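PDB 2EKC: tryptophan synthase alpha chain from Aquifex aeolicus, which probably catalyses the aldol cleavage of indoleglycerol phosphate to indole and glyceraldehyde 3-phosphate, as the alpha subunit of tryptophan synthase. Local coordinates for residues R193-K196 / K197-Y201. Numbering follows the deposited sequence.
Sequences RIKK and KVEEY
The carboxylate of Glu199 receives two lysines on the same face, one at each oxygen. Lys195 NZ donates to Glu199 OE2 at 2.9 Å in a salt bridge; it approaches from above the carboxylate plane, 41° out of it. Lys196 comes in obliquely over that same face: its CD lies 3.4 Å from Glu199 OE1, while the bridge from Lys196 NZ to that OE1 is long, at 3.7 Å. The different chain shapes are consistent with the unequal grip. Lys195 runs extended and turns only at its last bond (chi4 -63°), which swings the ammonium onto OE2, whereas Lys196 folds early, at chi2 (-67°), and passes OE1 with its methylenes. The result is a network of i to i+4 and i to i+3 pairs in which a single acid probably offsets two positive charges. A glutamine in place of Glu199 would probably leave both ammonium groups without their counter-charge.

On the inner side, Ile194 CD1 meets Val198 CG2 at 4.2 Å, and both residues are buried: Ile194 also rests on Phe176 and Val198 on Val209. The backbone evidence for helix is regular, with Val198 N bonded to Ile194 O at 2.9 Å and Glu200 N to Lys196 O at 3.2 Å. Lys197 instead sends its NZ to Ser158 O, and Glu200 OE2 pairs with Arg160, which links the helix to Ser158 and to the start of helix 160-169.

Lys195, Lys196 and Glu199 thus lie on the outer side of helix 192-204, while Ile194, Val198 and Tyr201 face the strands. This is the amphipathic pattern of an outer helix in a TIM barrel, here the helix of the beta-alpha-beta crossover between the neighbouring parallel strands 174-177 and 209-212.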
ATOM      1  N   ARG A 193     -15.386 -10.646  11.411  1.00 27.52           N
ATOM      2  CA  ARG A 193     -14.235 -10.679  12.306  1.00 27.17           C
ATOM      3  C   ARG A 193     -13.334  -9.446  12.249  1.00 24.35           C
ATOM      4  O   ARG A 193     -12.956  -8.898  13.288  1.00 23.28           O
ATOM      5  CB  ARG A 193     -13.407 -11.929  12.033  1.00 30.11           C
ATOM      6  CG  ARG A 193     -12.317 -12.175  13.054  1.00 34.01           C
ATOM      7  CD  ARG A 193     -11.910 -13.626  13.036  1.00 37.69           C
ATOM      8  NE  ARG A 193     -10.990 -13.940  14.120  1.00 41.67           N
ATOM      9  CZ  ARG A 193     -10.742 -15.173  14.545  1.00 40.93           C
ATOM     10  NH1 ARG A 193     -11.348 -16.209  13.978  1.00 40.43           N
ATOM     11  NH2 ARG A 193      -9.882 -15.366  15.534  1.00 42.28           N
ATOM     12  N   ILE A 194     -12.977  -9.013  11.046  1.00 22.54           N
ATOM     13  CA  ILE A 194     -12.115  -7.843  10.915  1.00 22.61           C
ATOM     14  C   ILE A 194     -12.903  -6.581  11.261  1.00 22.41           C
ATOM     15  O   ILE A 194     -12.349  -5.611  11.786  1.00 23.58           O
ATOM     16  CB  ILE A 194     -11.529  -7.726   9.484  1.00 22.09           C
ATOM     17  CG1 ILE A 194     -10.637  -6.483   9.384  1.00 23.34           C
ATOM     18  CG2 ILE A 194     -12.651  -7.659   8.458  1.00 21.62           C
ATOM     19  CD1 ILE A 194      -9.469  -6.461  10.371  1.00 21.09           C
ATOM     20  N   LYS A 195     -14.201  -6.605  10.974  1.00 21.78           N
ATOM     21  CA  LYS A 195     -15.064  -5.470  11.269  1.00 20.83           C
ATOM     22  C   LYS A 195     -15.093  -5.221  12.777  1.00 19.64           C
ATOM     23  O   LYS A 195     -14.941  -4.085  13.234  1.00 17.26           O
ATOM     24  CB  LYS A 195     -16.480  -5.738  10.753  1.00 23.35           C
ATOM     25  CG  LYS A 195     -17.461  -4.604  11.001  1.00 26.77           C
ATOM     26  CD  LYS A 195     -18.773  -4.856  10.279  1.00 29.93           C
ATOM     27  CE  LYS A 195     -19.774  -3.753  10.562  1.00 33.11           C
ATOM     28  NZ  LYS A 195     -20.126  -3.692  12.009  1.00 35.94           N
ATOM     29  N   LYS A 196     -15.284  -6.286  13.546  1.00 16.89           N
ATOM     30  CA  LYS A 196     -15.314  -6.171  14.998  1.00 18.80           C
ATOM     31  C   LYS A 196     -13.960  -5.715  15.535  1.00 17.29           C
ATOM     32  O   LYS A 196     -13.891  -4.954  16.498  1.00 18.45           O
ATOM     33  CB  LYS A 196     -15.699  -7.511  15.631  1.00 21.12           C
ATOM     34  CG  LYS A 196     -17.184  -7.850  15.517  1.00 24.52           C
ATOM     35  CD  LYS A 196     -18.035  -6.888  16.351  1.00 26.56           C
ATOM     36  CE  LYS A 196     -19.503  -7.285  16.332  1.00 29.04           C
ATOM     37  NZ  LYS A 196     -20.349  -6.362  17.141  1.00 29.01           N
ATOM     38  N   LYS A 197     -12.886  -6.182  14.912  1.00 15.56           N
ATOM     39  CA  LYS A 197     -11.552  -5.802  15.349  1.00 17.66           C
ATOM     40  C   LYS A 197     -11.337  -4.312  15.118  1.00 17.16           C
ATOM     41  O   LYS A 197     -10.741  -3.625  15.950  1.00 19.05           O
ATOM     42  CB  LYS A 197     -10.492  -6.594  14.585  1.00 19.46           C
ATOM     43  CG  LYS A 197      -9.066  -6.295  15.023  1.00 22.53           C
ATOM     44  CD  LYS A 197      -8.587  -7.247  16.103  1.00 26.68           C
ATOM     45  CE  LYS A 197      -9.397  -7.139  17.372  1.00 27.28           C
ATOM     46  NZ  LYS A 197      -9.026  -8.198  18.355  1.00 25.56           N
ATOM     47  N   VAL A 198     -11.821  -3.812  13.987  1.00 16.54           N
ATOM     48  CA  VAL A 198     -11.668  -2.399  13.675  1.00 16.71           C
ATOM     49  C   VAL A 198     -12.447  -1.543  14.663  1.00 18.84           C
ATOM     50  O   VAL A 198     -11.993  -0.463  15.053  1.00 19.12           O
ATOM     51  CB  VAL A 198     -12.141  -2.081  12.244  1.00 17.24           C
ATOM     52  CG1 VAL A 198     -12.121  -0.576  12.014  1.00 15.45           C
ATOM     53  CG2 VAL A 198     -11.229  -2.775  11.234  1.00 14.79           C
ATOM     54  N   GLU A 199     -13.617  -2.024  15.072  1.00 19.52           N
ATOM     55  CA  GLU A 199     -14.427  -1.283  16.026  1.00 22.02           C
ATOM     56  C   GLU A 199     -13.630  -1.135  17.321  1.00 21.63           C
ATOM     57  O   GLU A 199     -13.647  -0.074  17.944  1.00 24.06           O
ATOM     58  CB  GLU A 199     -15.761  -2.004  16.261  1.00 22.17           C
ATOM     59  CG  GLU A 199     -16.480  -2.334  14.951  1.00 27.68           C
ATOM     60  CD  GLU A 199     -17.916  -2.786  15.137  1.00 28.61           C
ATOM     61  OE1 GLU A 199     -18.206  -3.487  16.129  1.00 29.19           O
ATOM     62  OE2 GLU A 199     -18.755  -2.448  14.272  1.00 30.64           O
ATOM     63  N   GLU A 200     -12.928  -2.196  17.721  1.00 21.77           N
ATOM     64  CA  GLU A 200     -12.093  -2.140  18.922  1.00 22.30           C
ATOM     65  C   GLU A 200     -11.018  -1.094  18.679  1.00 22.48           C
ATOM     66  O   GLU A 200     -10.741  -0.247  19.530  1.00 21.87           O
ATOM     67  CB  GLU A 200     -11.404  -3.482  19.181  1.00 23.52           C
ATOM     68  CG  GLU A 200     -12.231  -4.506  19.928  1.00 26.01           C
ATOM     69  CD  GLU A 200     -11.406  -5.715  20.334  1.00 29.88           C
ATOM     70  OE1 GLU A 200     -11.108  -6.556  19.461  1.00 28.70           O
ATOM     71  OE2 GLU A 200     -11.043  -5.815  21.528  1.00 30.89           O
ATOM     72  N   TYR A 201     -10.408  -1.179  17.501  1.00 22.70           N
ATOM     73  CA  TYR A 201      -9.356  -0.255  17.097  1.00 21.72           C
ATOM     74  C   TYR A 201      -9.857   1.182  17.230  1.00 21.32           C
ATOM     75  O   TYR A 201      -9.145   2.048  17.737  1.00 20.06           O
ATOM     76  CB  TYR A 201      -8.954  -0.546  15.647  1.00 20.89           C
ATOM     77  CG  TYR A 201      -8.038   0.476  15.008  1.00 18.75           C
ATOM     78  CD1 TYR A 201      -6.653   0.409  15.166  1.00 20.19           C
ATOM     79  CD2 TYR A 201      -8.561   1.497  14.219  1.00 19.49           C
ATOM     80  CE1 TYR A 201      -5.808   1.338  14.542  1.00 20.68           C
ATOM     81  CE2 TYR A 201      -7.731   2.425  13.593  1.00 19.49           C
ATOM     82  CZ  TYR A 201      -6.361   2.340  13.755  1.00 20.71           C
ATOM     83  OH  TYR A 201      -5.551   3.244  13.106  1.00 20.31           O
TER